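Methyltransferase (Pyrococcus horikoshii, PDB 1IXK) probably methylates carbon 5 of cytidine in RNA, likely tRNA, with S-adenosyl-L-methionine as methyl donor. Local coordinates at residues S17-F20 with A21-F25; I218-C221 with Q222-M226; E250-E253 with N254-I258; L287-E290 with I291-A294. All blocks are in the same frame, centred on the assembly; numbering follows the deposited sequence.

Contact 3 is the most buried: seven of its eight touching residues lie inside the protein, whereas contacts 1, 2 and 4 each mix buried and exposed positions. Contacts 1 and 2 are turns of regular alpha-helix with i to i+4 backbone bonds; contact 3 is the irregular entry to helix 255-264, and contact 4 a 3-10 turn in the loop before strand 295-297. Contact 3 touches all the others: its glutamates take charged and hydroxyl groups from contact 1, it packs against contact 2, and its helix meets contact 4 through aliphatic carbons, Ile-258 CG2 lying 3.5 Å from Ile-291 CD1. Contacts 1 and 2 also meet, at Phe-20 CZ and Ile-218 CD1 (3.6 Å).

Contact 1. Residues S17-F20 with A21-F25; sequences SKLF and ADRYF
Ala-21 N donates to Ser-17 O at 3.0 Å, closing the first turn of helix 18-28; Ser-17 is its N-cap, and its OG accepts from Phe-20 N. At Asp-22 the backbone N bonds to Lys-18 O, while OD2 rests 3.5 Å from Lys-18 CG. The extended lysine carries NZ past this carboxylate to 5.2 Å from OD2, so the pair forms no salt bridge. Arg-23 follows with its N on Leu-19 O. Its CD lies 4.1 Å from Leu-19 CG, the two side chains running alongside each other, and a bend at chi3 (59°) turns the guanidinium toward Glu-250 and Glu-252, with which NH2 forms salt bridges. Tyr-24 N reaches Phe-20 O at 2.9 Å with an N-H...O angle of 170°. The same oxygen sits 3.2 Å above one face of the tyrosine ring, toward its rim, and Tyr-24 OH bonds to Glu-250. A phenylalanine here would probably leave Glu-250 without this hydroxyl partner. The chemistry thus divides: backbone bonds and a serine cap build the turn, whereas Arg-23 and Tyr-24 send their polar ends to acidic residues of the loop before helix 255-264.

Contact 2. Residues I218-C221 with Q222-M226; sequences IKFC and QGLQM
Gln-222 N bonds to Ile-218 O at 2.9 Å within the long alpha-helix 215-235 of the Rossmann-like methyltransferase region. Three more i to i+4 bonds continue the series: Gly-223 N to Lys-219 O, Leu-224 N to Phe-220 O, and Gln-225 N to Cys-221 O, the last the shortest at 2.7 Å. Their N-H...O angles of 152° to 165° are evidence of an unbroken helix. Apolar contact is slight: Phe-220 CE2 and Leu-224 CD2 approach at 4.5 Å, the methyl oblique to the ring. Among the polar side chains, Lys-219 and Gln-222 run alongside each other; the lysine's CD, rather than its amine, comes within 4.0 Å of Gln-222 OE1. NE2 of Gln-222 bonds weakly to Glu-252 O, and NE2 of Gln-225 weakly to Tyr-244. Gln-222 packs on helix 255-264 and Ile-218 on helix 18-28, so this side of the helix meets 18-28 near its start and 255-264 one turn on. Leu-224 lies about 7 Å from Ala-127 and Gln-225 about 8 Å from Asp-194 (side chain to side chain), both predicted S-adenosyl-L-methionine sites. In Gln-225, chi1 of -74° places CG 2.9 Å from Cys-221 O, a tight carbon-oxygen approach.

Contact 3. Residues E250-E253 with N254-I258; sequences EPEE and NEFVI
Pro-251 O accepts two backbone bonds, from Asn-254 N at 3.0 Å and from Phe-256 N at 2.9 Å, where the chain turns into helix 255-264 of the Rossmann-like methyltransferase region. The donors reach this oxygen from opposite faces of its carbonyl plane: Asn-254 N stands well above the plane, whereas Phe-256 N is tilted from it by 27°. The bond from Phe-256 N spans i to i+5, one residue wider than an alpha-helical bond, and marks this helix entry as irregular; Asn-254, at the N-cap position, leaves the helical region of backbone torsions. A weak bond from Asn-254 N to Glu-250 O adds to the turn. The Asn-254 side chain makes no capping bond; OD1 instead meets Thr-246 and ND2 the carbonyl of Ser-248. Phe-256 carries the side-chain contact. A chi1 of -77° tips its ring toward the first segment, one face over Pro-251 C and Glu-252 N. Along the ring, CE1 touches Pro-251 CB at 4.0 Å, and CD2 touches Glu-252 CG at 3.6 Å. The carboxylate of Glu-252 is turned 58° from the ring plane, its OE1 in a salt bridge with Arg-23. Glu-250 OE2 bonds to Ser-200 OG, and Glu-253 pairs with Arg-213. Buried acids are therefore met by partners from several parts of the chain. On another flank of the turn, the methyl Val-257 CG2 rests 3.3 Å from Glu-252 O.

Contact 4. Residues L287-E290 with I291-A294; sequences LSEE and IKNA
With CG beside its backbone N and anti to the carbonyl carbon (chi1 -83°), Asn-293 swings its amide back over the preceding turn, so that ND2 as well as its own N bonds to Glu-290 O. This is a short 3-10 turn, residues 289-293, in the loop that leads to strand 295-297. Both bonds to Glu-290 O measure 3.0 Å, but they differ in direction. The amide ND2 approaches in the carbonyl plane on a lone pair, whereas the backbone N comes from above that plane. An alanine here is likely to cost Glu-290 O its in-plane donor, leaving it the backbone N of the same residue. The i to i+3 pattern is repeated by Ile-291 N with Ser-288 O and Lys-292 N with Glu-289 O, both 2.9 Å, as expected of a 3-10 turn. On the exposed flank, the Glu-289 carboxylate crosses the extended Lys-292 chain: OE2 comes 3.5 Å from Lys-292 CD, yet 4.1 Å from NZ, too long for a salt bridge. Glu-290 directs OE2 elsewhere, to the backbone N of Leu-269. Ile-291 turns to the interior, where it packs on Ile-258 and Leu-262 of helix 255-264 and on Leu-269 of strand 267-270. Across the turn itself, its CG1 lies 4.3 Å from Leu-287 CB.

Contact 1. Residues S17-F20 with A21-F25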
loop_
_atom_site.group_PDB
_atom_site.type_symbol
_atom_site.label_atom_id
_atom_site.label_comp_id
_atom_site.label_asym_id
_atom_site.label_seq_id
_atom_site.Cartn_x
_atom_site.Cartn_y
_atom_site.Cartn_z
ATOM N N SER A 17 -17.258 8.704 -16.004
ATOM C CA SER A 17 -18.303 9.708 -16.129
ATOM C C SER A 17 -17.588 10.940 -16.675
ATOM O O SER A 17 -16.361 11.032 -16.591
ATOM C CB SER A 17 -18.912 10.026 -14.759
ATOM O OG SER A 17 -17.956 10.639 -13.908
ATOM N N LYS A 18 -18.333 11.883 -17.239
ATOM C CA LYS A 18 -17.697 13.080 -17.768
ATOM C C LYS A 18 -16.973 13.836 -16.658
ATOM O O LYS A 18 -15.948 14.474 -16.897
ATOM C CB LYS A 18 -18.723 14.001 -18.434
ATOM C CG LYS A 18 -18.086 15.240 -19.045
ATOM C CD LYS A 18 -19.042 16.016 -19.928
ATOM C CE LYS A 18 -18.304 17.141 -20.637
ATOM N NZ LYS A 18 -19.142 17.812 -21.671
ATOM N N LEU A 19 -17.508 13.763 -15.443
ATOM C CA LEU A 19 -16.898 14.444 -14.304
ATOM C C LEU A 19 -15.491 13.916 -14.036
ATOM O O LEU A 19 -14.537 14.691 -13.945
ATOM C CB LEU A 19 -17.761 14.264 -13.052
ATOM C CG LEU A 19 -17.181 14.801 -11.737
ATOM C CD1 LEU A 19 -16.844 16.285 -11.872
ATOM C CD2 LEU A 19 -18.183 14.575 -10.618
ATOM N N PHE A 20 -15.366 12.596 -13.904
ATOM C CA PHE A 20 -14.068 11.988 -13.645
ATOM C C PHE A 20 -13.125 12.173 -14.821
ATOM O O PHE A 20 -11.922 12.342 -14.635
ATOM C CB PHE A 20 -14.213 10.497 -13.327
ATOM C CG PHE A 20 -14.675 10.211 -11.919
ATOM C CD1 PHE A 20 -14.396 8.986 -11.323
ATOM C CD2 PHE A 20 -15.391 11.159 -11.193
ATOM C CE1 PHE A 20 -14.826 8.705 -10.025
ATOM C CE2 PHE A 20 -15.827 10.889 -9.895
ATOM C CZ PHE A 20 -15.542 9.661 -9.311
ATOM N N ALA A 21 -13.667 12.142 -16.034
ATOM C CA ALA A 21 -12.842 12.335 -17.220
ATOM C C ALA A 21 -12.255 13.746 -17.187
ATOM O O ALA A 21 -11.073 13.941 -17.466
ATOM C CB ALA A 21 -13.675 12.138 -18.485
ATOM N N ASP A 22 -13.086 14.730 -16.847
ATOM C CA ASP A 22 -12.627 16.113 -16.776
ATOM C C ASP A 22 -11.621 16.274 -15.640
ATOM O O ASP A 22 -10.636 16.992 -15.777
ATOM C CB ASP A 22 -13.804 17.074 -16.571
ATOM C CG ASP A 22 -14.635 17.268 -17.838
ATOM O OD1 ASP A 22 -14.073 17.164 -18.950
ATOM O OD2 ASP A 22 -15.847 17.545 -17.722
ATOM N N ARG A 23 -11.871 15.604 -14.520
ATOM C CA ARG A 23 -10.960 15.674 -13.384
ATOM C C ARG A 23 -9.583 15.114 -13.751
ATOM O O ARG A 23 -8.557 15.757 -13.515
ATOM C CB ARG A 23 -11.535 14.900 -12.191
ATOM C CG ARG A 23 -12.531 15.694 -11.347
ATOM C CD ARG A 23 -13.321 14.793 -10.397
ATOM N NE ARG A 23 -12.489 14.032 -9.464
ATOM C CZ ARG A 23 -12.032 14.490 -8.299
ATOM N NH1 ARG A 23 -12.323 15.726 -7.906
ATOM N NH2 ARG A 23 -11.292 13.708 -7.522
ATOM N N TYR A 24 -9.555 13.922 -14.340
ATOM C CA TYR A 24 -8.279 13.320 -14.704
ATOM C C TYR A 24 -7.514 14.151 -15.723
ATOM O O TYR A 24 -6.294 14.247 -15.643
ATOM C CB TYR A 24 -8.476 11.884 -15.209
ATOM C CG TYR A 24 -9.000 10.954 -14.131
ATOM C CD1 TYR A 24 -8.740 11.207 -12.782
ATOM C CD2 TYR A 24 -9.756 9.829 -14.453
ATOM C CE1 TYR A 24 -9.220 10.370 -11.781
ATOM C CE2 TYR A 24 -10.243 8.981 -13.457
ATOM C CZ TYR A 24 -9.970 9.259 -12.123
ATOM O OH TYR A 24 -10.445 8.429 -11.131
ATOM N N PHE A 25 -8.217 14.759 -16.674
ATOM C CA PHE A 25 -7.542 15.589 -17.666
ATOM C C PHE A 25 -6.982 16.855 -17.003
ATOM O O PHE A 25 -5.923 17.343 -17.383
ATOM C CB PHE A 25 -8.497 15.962 -18.805
ATOM C CG PHE A 25 -7.862 16.816 -19.869
ATOM C CD1 PHE A 25 -7.911 18.207 -19.790
ATOM C CD2 PHE A 25 -7.183 16.231 -20.933
ATOM C CE1 PHE A 25 -7.288 19.002 -20.756
ATOM C CE2 PHE A 25 -6.556 17.020 -21.903
ATOM C CZ PHE A 25 -6.610 18.406 -21.813
#

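Contact 2. Residues I218-C221 with Q222-M226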
loop_
_atom_site.group_PDB
_atom_site.type_symbol
_atom_site.label_atom_id
_atom_site.label_comp_id
_atom_site.label_asym_id
_atom_site.label_seq_id
_atom_site.Cartn_x
_atom_site.Cartn_y
_atom_site.Cartn_z
ATOM N N ILE A 218 -15.882 8.915 -2.893
ATOM C CA ILE A 218 -14.594 9.552 -2.630
ATOM C C ILE A 218 -14.643 10.275 -1.286
ATOM O O ILE A 218 -13.684 10.237 -0.514
ATOM C CB ILE A 218 -14.225 10.555 -3.753
ATOM C CG1 ILE A 218 -14.094 9.808 -5.087
ATOM C CG2 ILE A 218 -12.913 11.259 -3.421
ATOM C CD1 ILE A 218 -13.823 10.701 -6.284
ATOM N N LYS A 219 -15.768 10.924 -1.008
ATOM C CA LYS A 219 -15.950 11.639 0.251
ATOM C C LYS A 219 -15.952 10.671 1.426
ATOM O O LYS A 219 -15.314 10.918 2.449
ATOM C CB LYS A 219 -17.268 12.412 0.245
ATOM C CG LYS A 219 -17.317 13.566 -0.729
ATOM C CD LYS A 219 -16.210 14.555 -0.448
ATOM C CE LYS A 219 -16.494 15.878 -1.119
ATOM N NZ LYS A 219 -17.714 16.508 -0.546
ATOM N N PHE A 220 -16.674 9.566 1.276
ATOM C CA PHE A 220 -16.749 8.573 2.336
ATOM C C PHE A 220 -15.357 8.071 2.707
ATOM O O PHE A 220 -14.998 8.026 3.883
ATOM C CB PHE A 220 -17.616 7.390 1.905
ATOM C CG PHE A 220 -17.762 6.336 2.964
ATOM C CD1 PHE A 220 -18.555 6.562 4.082
ATOM C CD2 PHE A 220 -17.097 5.120 2.848
ATOM C CE1 PHE A 220 -18.679 5.595 5.077
ATOM C CE2 PHE A 220 -17.212 4.145 3.837
ATOM C CZ PHE A 220 -18.008 4.383 4.952
ATOM N N CYS A 221 -14.576 7.691 1.702
ATOM C CA CYS A 221 -13.228 7.191 1.946
ATOM C C CYS A 221 -12.322 8.266 2.543
ATOM O O CYS A 221 -11.526 7.983 3.439
ATOM C CB CYS A 221 -12.624 6.645 0.652
ATOM S SG CYS A 221 -13.413 5.113 0.062
ATOM N N GLN A 222 -12.444 9.494 2.050
ATOM C CA GLN A 222 -11.636 10.594 2.563
ATOM C C GLN A 222 -11.907 10.812 4.045
ATOM O O GLN A 222 -10.982 11.019 4.831
ATOM C CB GLN A 222 -11.940 11.889 1.812
ATOM C CG GLN A 222 -11.284 13.110 2.448
ATOM C CD GLN A 222 -11.635 14.392 1.735
ATOM O OE1 GLN A 222 -12.807 14.745 1.610
ATOM N NE2 GLN A 222 -10.622 15.106 1.272
ATOM N N GLY A 223 -13.185 10.777 4.412
ATOM C CA GLY A 223 -13.563 10.968 5.798
ATOM C C GLY A 223 -13.042 9.830 6.646
ATOM O O GLY A 223 -12.478 10.045 7.719
ATOM N N LEU A 224 -13.231 8.606 6.167
ATOM C CA LEU A 224 -12.757 7.441 6.897
ATOM C C LEU A 224 -11.233 7.492 7.014
ATOM O O LEU A 224 -10.675 7.136 8.050
ATOM C CB LEU A 224 -13.181 6.161 6.183
ATOM C CG LEU A 224 -12.743 4.846 6.825
ATOM C CD1 LEU A 224 -13.211 4.784 8.274
ATOM C CD2 LEU A 224 -13.320 3.683 6.018
ATOM N N GLN A 225 -10.569 7.932 5.949
ATOM C CA GLN A 225 -9.110 8.035 5.949
ATOM C C GLN A 225 -8.655 9.046 6.998
ATOM O O GLN A 225 -7.701 8.807 7.740
ATOM C CB GLN A 225 -8.604 8.471 4.572
ATOM C CG GLN A 225 -8.673 7.395 3.502
ATOM C CD GLN A 225 -7.858 6.170 3.859
ATOM O OE1 GLN A 225 -8.242 5.385 4.727
ATOM N NE2 GLN A 225 -6.721 6.003 3.195
HETATM N N MSE A 226 -9.336 10.186 7.040
HETATM C CA MSE A 226 -9.021 11.228 8.006
HETATM C C MSE A 226 -9.195 10.675 9.422
HETATM O O MSE A 226 -8.342 10.871 10.283
HETATM C CB MSE A 226 -9.938 12.446 7.793
HETATM C CG MSE A 226 -9.640 13.266 6.522
HETATM SE SE MSE A 226 -10.863 14.567 6.186
HETATM C CE MSE A 226 -10.576 15.696 7.525
#

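Contact 3. Residues E250-E253 with N254-I258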
loop_
_atom_site.group_PDB
_atom_site.type_symbol
_atom_site.label_atom_id
_atom_site.label_comp_id
_atom_site.label_asym_id
_atom_site.label_seq_id
_atom_site.Cartn_x
_atom_site.Cartn_y
_atom_site.Cartn_z
ATOM N N GLU A 250 -7.344 9.749 -6.614
ATOM C CA GLU A 250 -7.996 10.981 -6.159
ATOM C C GLU A 250 -7.225 11.798 -5.131
ATOM O O GLU A 250 -6.849 11.293 -4.070
ATOM C CB GLU A 250 -9.389 10.683 -5.571
ATOM C CG GLU A 250 -10.263 9.706 -6.353
ATOM C CD GLU A 250 -10.346 10.020 -7.832
ATOM O OE1 GLU A 250 -10.428 11.211 -8.200
ATOM O OE2 GLU A 250 -10.337 9.066 -8.634
ATOM N N PRO A 251 -6.993 13.084 -5.427
ATOM C CA PRO A 251 -6.266 13.936 -4.481
ATOM C C PRO A 251 -7.003 14.029 -3.143
ATOM O O PRO A 251 -6.376 14.172 -2.098
ATOM C CB PRO A 251 -6.210 15.282 -5.199
ATOM C CG PRO A 251 -6.171 14.891 -6.648
ATOM C CD PRO A 251 -7.203 13.778 -6.709
ATOM N N GLU A 252 -8.335 13.943 -3.177
ATOM C CA GLU A 252 -9.125 14.035 -1.950
ATOM C C GLU A 252 -8.802 12.941 -0.935
ATOM O O GLU A 252 -8.933 13.153 0.271
ATOM C CB GLU A 252 -10.634 14.010 -2.260
ATOM C CG GLU A 252 -11.175 15.282 -2.925
ATOM C CD GLU A 252 -11.047 15.275 -4.435
ATOM O OE1 GLU A 252 -10.325 14.403 -4.979
ATOM O OE2 GLU A 252 -11.670 16.153 -5.081
ATOM N N GLU A 253 -8.394 11.771 -1.419
ATOM C CA GLU A 253 -8.063 10.658 -0.536
ATOM C C GLU A 253 -6.563 10.587 -0.277
ATOM O O GLU A 253 -6.108 9.796 0.555
ATOM C CB GLU A 253 -8.502 9.326 -1.161
ATOM C CG GLU A 253 -9.977 9.211 -1.485
ATOM C CD GLU A 253 -10.289 7.936 -2.250
ATOM O OE1 GLU A 253 -10.210 6.842 -1.654
ATOM O OE2 GLU A 253 -10.594 8.032 -3.455
ATOM N N ASN A 254 -5.800 11.410 -0.991
ATOM C CA ASN A 254 -4.346 11.405 -0.865
ATOM C C ASN A 254 -3.746 12.721 -0.359
ATOM O O ASN A 254 -3.662 12.957 0.854
ATOM C CB ASN A 254 -3.711 11.048 -2.218
ATOM C CG ASN A 254 -4.105 9.658 -2.705
ATOM O OD1 ASN A 254 -4.376 8.764 -1.905
ATOM N ND2 ASN A 254 -4.108 9.468 -4.019
ATOM N N GLU A 255 -3.319 13.564 -1.293
ATOM C CA GLU A 255 -2.717 14.856 -0.962
ATOM C C GLU A 255 -3.552 15.716 -0.014
ATOM O O GLU A 255 -3.012 16.358 0.889
ATOM C CB GLU A 255 -2.433 15.648 -2.241
ATOM C CG GLU A 255 -1.278 15.093 -3.079
ATOM C CD GLU A 255 -1.688 14.009 -4.065
ATOM O OE1 GLU A 255 -2.863 13.588 -4.061
ATOM O OE2 GLU A 255 -0.818 13.576 -4.849
ATOM N N PHE A 256 -4.863 15.746 -0.229
ATOM C CA PHE A 256 -5.758 16.542 0.620
ATOM C C PHE A 256 -5.740 16.059 2.071
ATOM O O PHE A 256 -5.788 16.860 3.008
ATOM C CB PHE A 256 -7.196 16.468 0.102
ATOM C CG PHE A 256 -7.466 17.328 -1.103
ATOM C CD1 PHE A 256 -6.425 17.853 -1.861
ATOM C CD2 PHE A 256 -8.776 17.583 -1.500
ATOM C CE1 PHE A 256 -6.683 18.621 -2.999
ATOM C CE2 PHE A 256 -9.044 18.346 -2.636
ATOM C CZ PHE A 256 -7.992 18.865 -3.387
ATOM N N VAL A 257 -5.694 14.745 2.253
ATOM C CA VAL A 257 -5.674 14.177 3.593
ATOM C C VAL A 257 -4.339 14.482 4.255
ATOM O O VAL A 257 -4.287 14.824 5.440
ATOM C CB VAL A 257 -5.883 12.650 3.557
ATOM C CG1 VAL A 257 -5.764 12.070 4.962
ATOM C CG2 VAL A 257 -7.245 12.331 2.965
ATOM N N ILE A 258 -3.259 14.358 3.487
ATOM C CA ILE A 258 -1.925 14.637 4.016
ATOM C C ILE A 258 -1.777 16.126 4.361
ATOM O O ILE A 258 -1.209 16.467 5.398
ATOM C CB ILE A 258 -0.826 14.206 3.013
ATOM C CG1 ILE A 258 -0.936 12.700 2.755
ATOM C CG2 ILE A 258 0.563 14.509 3.575
ATOM C CD1 ILE A 258 -0.958 11.879 4.021
#

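Contact 4. Residues L287-E290 with I291-A294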
loop_
_atom_site.group_PDB
_atom_site.type_symbol
_atom_site.label_atom_id
_atom_site.label_comp_id
_atom_site.label_asym_id
_atom_site.label_seq_id
_atom_site.Cartn_x
_atom_site.Cartn_y
_atom_site.Cartn_z
ATOM N N LEU A 287 -0.800 23.320 -2.603
ATOM C CA LEU A 287 -0.531 22.587 -1.378
ATOM C C LEU A 287 0.905 22.850 -0.943
ATOM O O LEU A 287 1.690 23.417 -1.700
ATOM C CB LEU A 287 -0.738 21.087 -1.603
ATOM C CG LEU A 287 -2.138 20.695 -2.087
ATOM C CD1 LEU A 287 -2.245 19.169 -2.189
ATOM C CD2 LEU A 287 -3.179 21.239 -1.112
ATOM N N SER A 288 1.243 22.434 0.270
ATOM C CA SER A 288 2.589 22.633 0.796
ATOM C C SER A 288 3.622 21.909 -0.063
ATOM O O SER A 288 3.402 20.774 -0.486
ATOM C CB SER A 288 2.675 22.116 2.230
ATOM O OG SER A 288 1.713 22.752 3.055
ATOM N N GLU A 289 4.745 22.573 -0.321
ATOM C CA GLU A 289 5.819 21.982 -1.110
ATOM C C GLU A 289 6.271 20.695 -0.420
ATOM O O GLU A 289 6.754 19.770 -1.066
ATOM C CB GLU A 289 6.993 22.965 -1.218
ATOM C CG GLU A 289 8.244 22.424 -1.913
ATOM C CD GLU A 289 8.094 22.254 -3.419
ATOM O OE1 GLU A 289 7.045 22.631 -3.978
ATOM O OE2 GLU A 289 9.044 21.743 -4.053
ATOM N N GLU A 290 6.101 20.644 0.896
ATOM C CA GLU A 290 6.484 19.476 1.687
ATOM C C GLU A 290 5.802 18.194 1.187
ATOM O O GLU A 290 6.332 17.091 1.348
ATOM C CB GLU A 290 6.153 19.734 3.168
ATOM C CG GLU A 290 6.187 18.515 4.078
ATOM C CD GLU A 290 6.220 18.887 5.562
ATOM O OE1 GLU A 290 5.523 19.850 5.962
ATOM O OE2 GLU A 290 6.939 18.211 6.331
ATOM N N ILE A 291 4.643 18.349 0.561
ATOM C CA ILE A 291 3.894 17.214 0.024
ATOM C C ILE A 291 4.693 16.467 -1.047
ATOM O O ILE A 291 4.422 15.301 -1.326
ATOM C CB ILE A 291 2.541 17.677 -0.571
ATOM C CG1 ILE A 291 1.660 18.255 0.538
ATOM C CG2 ILE A 291 1.815 16.509 -1.236
ATOM C CD1 ILE A 291 1.274 17.249 1.590
ATOM N N LYS A 292 5.680 17.126 -1.653
ATOM C CA LYS A 292 6.483 16.448 -2.668
ATOM C C LYS A 292 7.309 15.303 -2.079
ATOM O O LYS A 292 7.924 14.531 -2.819
ATOM C CB LYS A 292 7.388 17.436 -3.412
ATOM C CG LYS A 292 6.601 18.365 -4.316
ATOM C CD LYS A 292 7.434 18.942 -5.439
ATOM C CE LYS A 292 6.574 19.810 -6.349
ATOM N NZ LYS A 292 7.351 20.330 -7.507
ATOM N N ASN A 293 7.322 15.195 -0.752
ATOM C CA ASN A 293 8.026 14.102 -0.079
ATOM C C ASN A 293 7.187 12.837 -0.267
ATOM O O ASN A 293 7.700 11.714 -0.216
ATOM C CB ASN A 293 8.191 14.393 1.418
ATOM C CG ASN A 293 9.392 15.277 1.716
ATOM O OD1 ASN A 293 10.534 14.864 1.533
ATOM N ND2 ASN A 293 9.137 16.496 2.175
ATOM N N ALA A 294 5.885 13.034 -0.480
ATOM C CA ALA A 294 4.955 11.929 -0.713
ATOM C C ALA A 294 5.154 11.461 -2.153
ATOM O O ALA A 294 5.626 12.228 -2.992
ATOM C CB ALA A 294 3.519 12.399 -0.503
#